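PDB 2BDV: phage-related conserved hypothetical protein, BB2244 from Bordetella bronchiseptica, which is of unknown function but belongs to the SRAP family, whose characterised members crosslink to abasic sites in single-stranded DNA, and so probably acts in DNA damage tolerance. Local coordinates for residues F129-A134 with H145-V150; I90-R94 with V184-K188; V167-L173 with I190-L195. All coordinates share one frame; numbering follows the deposited sequence.

Contact 1: F129-A134 with H145-V150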
loop_
_atom_site.group_PDB
_atom_site.type_symbol
_atom_site.label_atom_id
_atom_site.label_comp_id
_atom_site.label_asym_id
_atom_site.label_seq_id
_atom_site.Cartn_x
_atom_site.Cartn_y
_atom_site.Cartn_z
ATOM N N PHE A 129 5.368 -0.714 -1.832
ATOM C CA PHE A 129 4.138 -0.103 -2.344
ATOM C C PHE A 129 4.174 1.399 -2.135
ATOM O O PHE A 129 4.542 1.873 -1.068
ATOM C CB PHE A 129 2.862 -0.656 -1.660
ATOM C CG PHE A 129 2.618 -2.131 -1.880
ATOM C CD1 PHE A 129 3.265 -2.822 -2.899
ATOM C CD2 PHE A 129 1.749 -2.832 -1.044
ATOM C CE1 PHE A 129 3.061 -4.184 -3.074
ATOM C CE2 PHE A 129 1.541 -4.189 -1.215
ATOM C CZ PHE A 129 2.196 -4.869 -2.231
ATOM N N ALA A 130 3.798 2.138 -3.171
ATOM C CA ALA A 130 3.746 3.590 -3.106
ATOM C C ALA A 130 2.480 3.935 -2.324
ATOM O O ALA A 130 1.442 3.291 -2.491
ATOM C CB ALA A 130 3.670 4.169 -4.507
ATOM N N GLY A 131 2.566 4.947 -1.467
ATOM C CA GLY A 131 1.408 5.336 -0.682
ATOM C C GLY A 131 1.337 6.819 -0.388
ATOM O O GLY A 131 2.313 7.545 -0.554
ATOM N N LEU A 132 0.168 7.264 0.054
ATOM C CA LEU A 132 -0.058 8.665 0.383
ATOM C C LEU A 132 -0.691 8.739 1.770
ATOM O O LEU A 132 -1.708 8.093 2.045
ATOM C CB LEU A 132 -0.984 9.309 -0.658
ATOM C CG LEU A 132 -0.470 9.420 -2.098
ATOM C CD1 LEU A 132 -1.578 9.948 -3.005
ATOM C CD2 LEU A 132 0.741 10.345 -2.137
ATOM N N SER A 133 -0.088 9.536 2.638
ATOM C CA SER A 133 -0.576 9.667 3.998
ATOM C C SER A 133 -0.856 11.118 4.364
ATOM O O SER A 133 -0.215 12.040 3.857
ATOM C CB SER A 133 0.457 9.065 4.962
ATOM O OG SER A 133 0.195 9.417 6.308
ATOM N N ALA A 134 -1.833 11.310 5.239
ATOM C CA ALA A 134 -2.190 12.637 5.692
ATOM C C ALA A 134 -1.597 12.852 7.080
ATOM O O ALA A 134 -1.894 13.841 7.746
ATOM C CB ALA A 134 -3.700 12.791 5.736
ATOM N N HIS A 145 -5.753 10.976 9.772
ATOM C CA HIS A 145 -4.378 11.042 9.294
ATOM C C HIS A 145 -3.906 9.691 8.764
ATOM O O HIS A 145 -2.719 9.385 8.796
ATOM C CB HIS A 145 -3.450 11.549 10.405
ATOM C CG HIS A 145 -3.810 12.914 10.900
ATOM N ND1 HIS A 145 -4.781 13.125 11.856
ATOM C CD2 HIS A 145 -3.400 14.144 10.507
ATOM C CE1 HIS A 145 -4.956 14.424 12.025
ATOM N NE2 HIS A 145 -4.131 15.065 11.217
ATOM N N GLY A 146 -4.849 8.895 8.263
ATOM C CA GLY A 146 -4.514 7.585 7.722
ATOM C C GLY A 146 -3.986 7.662 6.297
ATOM O O GLY A 146 -4.019 8.725 5.680
ATOM N N PHE A 147 -3.494 6.546 5.761
ATOM C CA PHE A 147 -2.968 6.553 4.398
ATOM C C PHE A 147 -3.704 5.590 3.476
ATOM O O PHE A 147 -4.511 4.784 3.929
ATOM C CB PHE A 147 -1.467 6.215 4.389
ATOM C CG PHE A 147 -1.148 4.789 4.770
ATOM C CD1 PHE A 147 -0.748 4.475 6.063
ATOM C CD2 PHE A 147 -1.224 3.763 3.826
ATOM C CE1 PHE A 147 -0.421 3.164 6.419
ATOM C CE2 PHE A 147 -0.899 2.440 4.170
ATOM C CZ PHE A 147 -0.496 2.141 5.471
ATOM N N ALA A 148 -3.439 5.697 2.178
ATOM C CA ALA A 148 -4.035 4.798 1.200
ATOM C C ALA A 148 -2.896 4.249 0.318
ATOM O O ALA A 148 -1.905 4.944 0.076
ATOM C CB ALA A 148 -5.058 5.543 0.348
ATOM N N ILE A 149 -3.017 3.004 -0.139
ATOM C CA ILE A 149 -2.000 2.421 -1.013
ATOM C C ILE A 149 -2.320 2.863 -2.440
ATOM O O ILE A 149 -3.466 2.769 -2.863
ATOM C CB ILE A 149 -2.016 0.860 -0.986
ATOM C CG1 ILE A 149 -1.800 0.346 0.438
ATOM C CG2 ILE A 149 -0.908 0.300 -1.874
ATOM C CD1 ILE A 149 -0.631 1.008 1.123
ATOM N N VAL A 150 -1.330 3.368 -3.176
ATOM C CA VAL A 150 -1.575 3.784 -4.564
ATOM C C VAL A 150 -1.818 2.517 -5.379
ATOM O O VAL A 150 -0.982 1.616 -5.386
ATOM C CB VAL A 150 -0.379 4.518 -5.180
ATOM C CG1 VAL A 150 -0.684 4.864 -6.639
ATOM C CG2 VAL A 150 -0.069 5.773 -4.387
HETATM O O HOH W 1 -1.147 7.408 7.768
#
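Gly131 stands opposite Ile149, Leu132 opposite Ala148 and Ser133 opposite Phe147, where strands 129-133 and 147-150 run antiparallel with their axes 4.6 Å apart at closest approach. The 149° between their directions shows a marked twist. Leu132 and Ala148 are the hydrogen-bonded pair: Leu132 N gives to Ala148 O (3.1 Å), and Ala148 N returns the bond to Leu132 O (3.0 Å). The pairs on either side of it are non-hydrogen-bonded. Val150 N binds Ala130 O at one end; beyond the strands, Ala134 N makes a weak bond to Gly146 O.

On the face of Ser133 and Ile149, Phe147 CB comes 3.5 Å from Ser133 CB. Its CG lies between the backbone N and the carbonyl carbon (chi1 69°), which swings the ring away from strand 129-133 to stack on Trp60 and touch Ile95 and Val97. Ile149 sets its CG2 obliquely against Phe129, 3.9 Å from Phe129 CB. Gly131 adds no side chain to this face beside Ile149 and the Phe147 ring. On the face of Leu132, Val150 CG2 meets both Ala130 CB and Leu132 CG. Small alanine and branched valine suit this side, where helices press on the sheet: Ile79 touches Leu132 and Val150, and Leu191 touches Ala130 and Val150.

Polar groups collect at the Ser133 end. Ser133 OG donates to a water (2.8 Å), which donates in turn to His145 O, while OG also accepts from Trp135 N. The His145 ring turns its CD2 edge to Ala134 O (3.2 Å), and Asp142 holds its ND1. Apolar side chains thus line both faces of the pair, and its serine hydroxyl is satisfied in both roles, with the water tying the two segments together where direct backbone pairing weakens.

Contact 2: I90-R94 with V184-K188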
loop_
_atom_site.group_PDB
_atom_site.type_symbol
_atom_site.label_atom_id
_atom_site.label_comp_id
_atom_site.label_asym_id
_atom_site.label_seq_id
_atom_site.Cartn_x
_atom_site.Cartn_y
_atom_site.Cartn_z
ATOM N N ILE A 90 0.134 14.366 -2.592
ATOM C CA ILE A 90 1.113 13.983 -3.593
ATOM C C ILE A 90 2.413 14.777 -3.448
ATOM O O ILE A 90 3.481 14.325 -3.860
ATOM C CB ILE A 90 0.546 14.173 -5.014
ATOM C CG1 ILE A 90 1.552 13.652 -6.041
ATOM C CG2 ILE A 90 0.185 15.636 -5.253
ATOM C CD1 ILE A 90 1.901 12.182 -5.828
ATOM N N GLY A 91 2.323 15.954 -2.836
ATOM C CA GLY A 91 3.507 16.774 -2.654
ATOM C C GLY A 91 4.278 16.507 -1.373
ATOM O O GLY A 91 5.496 16.338 -1.406
ATOM N N THR A 92 3.564 16.419 -0.252
ATOM C CA THR A 92 4.194 16.235 1.057
ATOM C C THR A 92 3.802 14.998 1.875
ATOM O O THR A 92 4.277 14.825 2.997
ATOM C CB THR A 92 3.918 17.481 1.917
ATOM O OG1 THR A 92 2.509 17.573 2.196
ATOM C CG2 THR A 92 4.331 18.728 1.161
ATOM N N GLY A 93 2.945 14.141 1.334
ATOM C CA GLY A 93 2.554 12.960 2.082
ATOM C C GLY A 93 2.977 11.631 1.475
ATOM O O GLY A 93 2.415 10.597 1.823
ATOM N N ARG A 94 3.968 11.646 0.586
ATOM C CA ARG A 94 4.434 10.422 -0.071
ATOM C C ARG A 94 5.184 9.464 0.860
ATOM O O ARG A 94 6.180 9.830 1.485
ATOM C CB ARG A 94 5.329 10.762 -1.272
ATOM C CG ARG A 94 4.661 11.624 -2.350
ATOM C CD ARG A 94 5.543 11.721 -3.607
ATOM N NE ARG A 94 6.841 12.332 -3.323
ATOM C CZ ARG A 94 7.114 13.624 -3.467
ATOM N NH1 ARG A 94 6.182 14.466 -3.906
ATOM N NH2 ARG A 94 8.317 14.075 -3.160
ATOM N N VAL A 184 6.440 17.216 -7.372
ATOM C CA VAL A 184 5.198 16.476 -7.597
ATOM C C VAL A 184 5.106 15.952 -9.029
ATOM O O VAL A 184 4.554 14.876 -9.278
ATOM C CB VAL A 184 3.958 17.378 -7.332
ATOM C CG1 VAL A 184 2.671 16.625 -7.648
ATOM C CG2 VAL A 184 3.954 17.845 -5.888
ATOM N N ALA A 185 5.636 16.727 -9.968
ATOM C CA ALA A 185 5.611 16.348 -11.373
ATOM C C ALA A 185 6.406 15.068 -11.558
ATOM O O ALA A 185 5.994 14.174 -12.293
ATOM C CB ALA A 185 6.214 17.469 -12.233
ATOM N N ARG A 186 7.551 14.994 -10.886
ATOM C CA ARG A 186 8.410 13.826 -10.973
ATOM C C ARG A 186 7.734 12.651 -10.272
ATOM O O ARG A 186 7.841 11.510 -10.714
ATOM C CB ARG A 186 9.775 14.122 -10.334
ATOM C CG ARG A 186 10.725 12.923 -10.268
ATOM C CD ARG A 186 10.994 12.314 -11.646
ATOM N NE ARG A 186 11.574 10.972 -11.552
ATOM C CZ ARG A 186 11.544 10.077 -12.535
ATOM N NH1 ARG A 186 10.966 10.381 -13.690
ATOM N NH2 ARG A 186 12.069 8.873 -12.363
ATOM N N ALA A 187 7.028 12.943 -9.185
ATOM C CA ALA A 187 6.329 11.917 -8.422
ATOM C C ALA A 187 5.261 11.238 -9.269
ATOM O O ALA A 187 5.096 10.020 -9.228
ATOM C CB ALA A 187 5.689 12.531 -7.178
ATOM N N LYS A 188 4.526 12.029 -10.037
ATOM C CA LYS A 188 3.484 11.461 -10.872
ATOM C C LYS A 188 4.050 10.502 -11.920
ATOM O O LYS A 188 3.472 9.447 -12.166
ATOM C CB LYS A 188 2.673 12.587 -11.510
ATOM C CG LYS A 188 1.775 13.283 -10.498
ATOM C CD LYS A 188 1.249 14.597 -11.023
ATOM C CE LYS A 188 0.396 15.297 -9.987
ATOM N NZ LYS A 188 0.137 16.713 -10.390
#
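Ile90 meets Val184 because its CG1 stands anti to the backbone N (chi1 -175°), sending the longer branch out to the helix, and the next torsion turns CD1 on toward Ala187. Arg94 reaches the same helix: its chain runs out to put CD 3.7 Å from Ala187 CB, and a bend at chi3 (-61°) then turns the guanidinium toward Ile90 O.

The two beta-branched side chains cross obliquely: Val184 CG1 is 3.6 Å from Ile90 CG1 and equally near Ile90 CG2, so it fits into the fork of the isoleucine. The other valine methyl, CG2, comes 3.4 Å from Gly91 CA, a close approach that the lack of a side chain on Gly91 makes possible. Ala187, one turn further along the helix, offers just a methyl, small enough for both Ile90 CD1 and the arginine chain to lie on it.

What meets here is the loop leading into strand 94-99 and the first turns of helix 184-191, with Trp177 of helix 171-178 touching both Ile90 and Ala187. Arg94 also has a polar task. Its NH1 donates to Ile90 O (2.7 Å, N-H...O 146°) in the plane of that carbonyl, so the side chain reaches back from the start of strand 94-99 and closes the turn 90-94. NE donates to Trp177 O, and NH2 makes weak bonds to Asp179 O and Thr182 O in the connection between the two helices. A buried arginine suits this place because its several N-H groups can serve several main-chain carbonyls at once. At the margin, Lys188 lays its CE 4.4 Å from Ile90 CG1, contributing its hydrocarbon part.

Contact 3: V167-L173 with I190-L195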
loop_
_atom_site.group_PDB
_atom_site.type_symbol
_atom_site.label_atom_id
_atom_site.label_comp_id
_atom_site.label_asym_id
_atom_site.label_seq_id
_atom_site.Cartn_x
_atom_site.Cartn_y
_atom_site.Cartn_z
ATOM N N VAL A 167 0.588 -0.358 -6.679
ATOM C CA VAL A 167 1.731 0.041 -7.484
ATOM C C VAL A 167 3.024 -0.211 -6.716
ATOM O O VAL A 167 3.328 0.490 -5.756
ATOM C CB VAL A 167 1.640 1.536 -7.859
ATOM C CG1 VAL A 167 2.865 1.953 -8.666
ATOM C CG2 VAL A 167 0.369 1.791 -8.652
ATOM N N ALA A 168 3.773 -1.227 -7.132
ATOM C CA ALA A 168 5.035 -1.541 -6.484
ATOM C C ALA A 168 6.146 -0.861 -7.270
ATOM O O ALA A 168 6.162 -0.898 -8.503
ATOM C CB ALA A 168 5.260 -3.052 -6.446
ATOM N N LEU A 169 7.085 -0.253 -6.554
ATOM C CA LEU A 169 8.179 0.458 -7.190
ATOM C C LEU A 169 9.550 -0.177 -6.982
ATOM O O LEU A 169 9.804 -0.823 -5.969
ATOM C CB LEU A 169 8.238 1.893 -6.660
ATOM C CG LEU A 169 7.021 2.818 -6.765
ATOM C CD1 LEU A 169 7.285 4.034 -5.902
ATOM C CD2 LEU A 169 6.757 3.222 -8.215
ATOM N N PRO A 170 10.455 -0.001 -7.958
ATOM C CA PRO A 170 11.806 -0.560 -7.831
ATOM C C PRO A 170 12.481 0.263 -6.721
ATOM O O PRO A 170 12.096 1.409 -6.472
ATOM C CB PRO A 170 12.436 -0.277 -9.198
ATOM C CG PRO A 170 11.256 -0.184 -10.127
ATOM C CD PRO A 170 10.241 0.564 -9.302
ATOM N N PRO A 171 13.482 -0.308 -6.038
ATOM C CA PRO A 171 14.162 0.428 -4.967
ATOM C C PRO A 171 14.655 1.822 -5.377
ATOM O O PRO A 171 14.541 2.786 -4.611
ATOM C CB PRO A 171 15.300 -0.504 -4.582
ATOM C CG PRO A 171 14.692 -1.860 -4.784
ATOM C CD PRO A 171 13.911 -1.716 -6.081
ATOM N N GLU A 172 15.208 1.926 -6.584
ATOM C CA GLU A 172 15.719 3.201 -7.082
ATOM C C GLU A 172 14.608 4.257 -7.154
ATOM O O GLU A 172 14.779 5.383 -6.691
ATOM C CB GLU A 172 16.331 3.044 -8.488
ATOM C CG GLU A 172 17.546 2.100 -8.631
ATOM C CD GLU A 172 17.172 0.683 -9.067
ATOM O OE1 GLU A 172 17.995 0.027 -9.745
ATOM O OE2 GLU A 172 16.060 0.220 -8.726
ATOM N N LEU A 173 13.481 3.886 -7.753
ATOM C CA LEU A 173 12.355 4.794 -7.909
ATOM C C LEU A 173 11.659 5.038 -6.575
ATOM O O LEU A 173 11.105 6.109 -6.331
ATOM C CB LEU A 173 11.365 4.228 -8.933
ATOM C CG LEU A 173 11.884 4.112 -10.368
ATOM C CD1 LEU A 173 10.819 3.520 -11.285
ATOM C CD2 LEU A 173 12.282 5.497 -10.862
ATOM N N ILE A 190 6.882 8.691 -11.775
ATOM C CA ILE A 190 7.337 7.489 -11.079
ATOM C C ILE A 190 6.183 6.517 -10.845
ATOM O O ILE A 190 6.322 5.311 -11.026
ATOM C CB ILE A 190 7.965 7.851 -9.714
ATOM C CG1 ILE A 190 9.237 8.674 -9.930
ATOM C CG2 ILE A 190 8.299 6.585 -8.928
ATOM C CD1 ILE A 190 9.934 9.075 -8.650
ATOM N N LEU A 191 5.044 7.069 -10.456
ATOM C CA LEU A 191 3.868 6.282 -10.159
ATOM C C LEU A 191 3.453 5.283 -11.229
ATOM O O LEU A 191 2.874 4.248 -10.911
ATOM C CB LEU A 191 2.709 7.212 -9.842
ATOM C CG LEU A 191 1.979 6.902 -8.541
ATOM C CD1 LEU A 191 2.946 6.460 -7.443
ATOM C CD2 LEU A 191 1.217 8.138 -8.132
ATOM N N ARG A 192 3.739 5.576 -12.492
ATOM C CA ARG A 192 3.365 4.647 -13.551
ATOM C C ARG A 192 4.483 3.692 -13.946
ATOM O O ARG A 192 4.369 2.966 -14.935
ATOM C CB ARG A 192 2.864 5.395 -14.787
ATOM C CG ARG A 192 3.713 6.567 -15.220
ATOM C CD ARG A 192 3.153 7.163 -16.499
ATOM N NE ARG A 192 1.688 7.203 -16.501
ATOM C CZ ARG A 192 0.945 7.863 -15.616
ATOM N NH1 ARG A 192 1.529 8.546 -14.639
ATOM N NH2 ARG A 192 -0.384 7.855 -15.717
ATOM N N ALA A 193 5.559 3.689 -13.170
ATOM C CA ALA A 193 6.679 2.801 -13.444
ATOM C C ALA A 193 6.617 1.611 -12.494
ATOM O O ALA A 193 7.643 1.062 -12.107
ATOM C CB ALA A 193 7.996 3.542 -13.272
ATOM N N GLY A 194 5.403 1.217 -12.119
ATOM C CA GLY A 194 5.243 0.092 -11.215
ATOM C C GLY A 194 5.680 -1.230 -11.822
ATOM O O GLY A 194 5.615 -1.408 -13.036
ATOM N N LEU A 195 6.129 -2.155 -10.975
ATOM C CA LEU A 195 6.570 -3.475 -11.425
ATOM C C LEU A 195 5.484 -4.178 -12.229
ATOM O O LEU A 195 4.305 -4.117 -11.888
ATOM C CB LEU A 195 6.960 -4.354 -10.232
ATOM C CG LEU A 195 8.334 -4.188 -9.593
ATOM C CD1 LEU A 195 8.629 -2.725 -9.346
ATOM C CD2 LEU A 195 8.383 -4.982 -8.291
HETATM O O HOH W 2 3.088 -2.841 -9.549
#
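The puckered ring of Pro170 has Leu195 CD1 over one side, 3.6 Å from Pro170 N and 3.7 Å from Pro170 CD. Toward the other side comes Leu173 CD1 from the same segment, and Ala193 O lies beside Pro170 CD. Pro170 and Leu195 slide past each other in opposite directions, a leucine methyl on a proline ring making a compact apolar contact.

Two residues earlier, the carbonyl of Ala168 is gripped by the other segment. Leu195 N donates to Ala168 O (2.8 Å, N-H...O 157°) from 20° off the carbonyl plane, and Gly194 CA adds a CA-H...O contact to the same oxygen at 3.0 Å. Glycine suits position 194, since Val167 CG1 crowds the place where a CB would project. A water accepts from Ala168 N and donates to Leu195 O, so the two segments are joined by one direct and one water-mediated link.

Further along, Leu169 and Ile190 cross at about a right angle, with Leu169 CD2 3.8 Å from Ile190 CG2. Ile190 CG2, anti to its own N, also reaches Leu173 CB. Leu173 CD1 presses on Ala193 CB at 3.5 Å, tighter than usual, and the small alanine suits so close an approach. Val167 CG1 approaches Leu191 O at 3.2 Å.

Pro170 is the N-cap of helix 171-178, so the contact brings the start of that helix against the end of helix 184-191, a helical pair joined by a short connection. Leu169 and Leu191 both touch Trp177, and Leu191 also packs on Leu76 and Ile79 of helix 76-80. Beneath, Val167 bonds through its backbone to Ala130 and Val150, seating the pair on strands 126-133 and 147-151.

In the fold
Contacts 1 and 2 have centres about 12 Å apart, contacts 2 and 3 about 13 Å, and contacts 1 and 3 about 15 Å. Contact 1 is the strand pairing inside the mixed sheet 73-75, 147-151, 126-133, 94-99. The other two share helix 184-191, contact 2 at its start and contact 3 at its end. Along the chain, 90-94 comes first, then both strands of contact 1, then 167-173, with 184-188 and 190-195 last, so contacts 2 and 3 interlock. A probable bond from Ser133 N to Gly93 O joins contacts 1 and 2 at the sheet's edge; another, Val167 N to Val150 O, together with Leu191 packing, ties the late helices to the sheet.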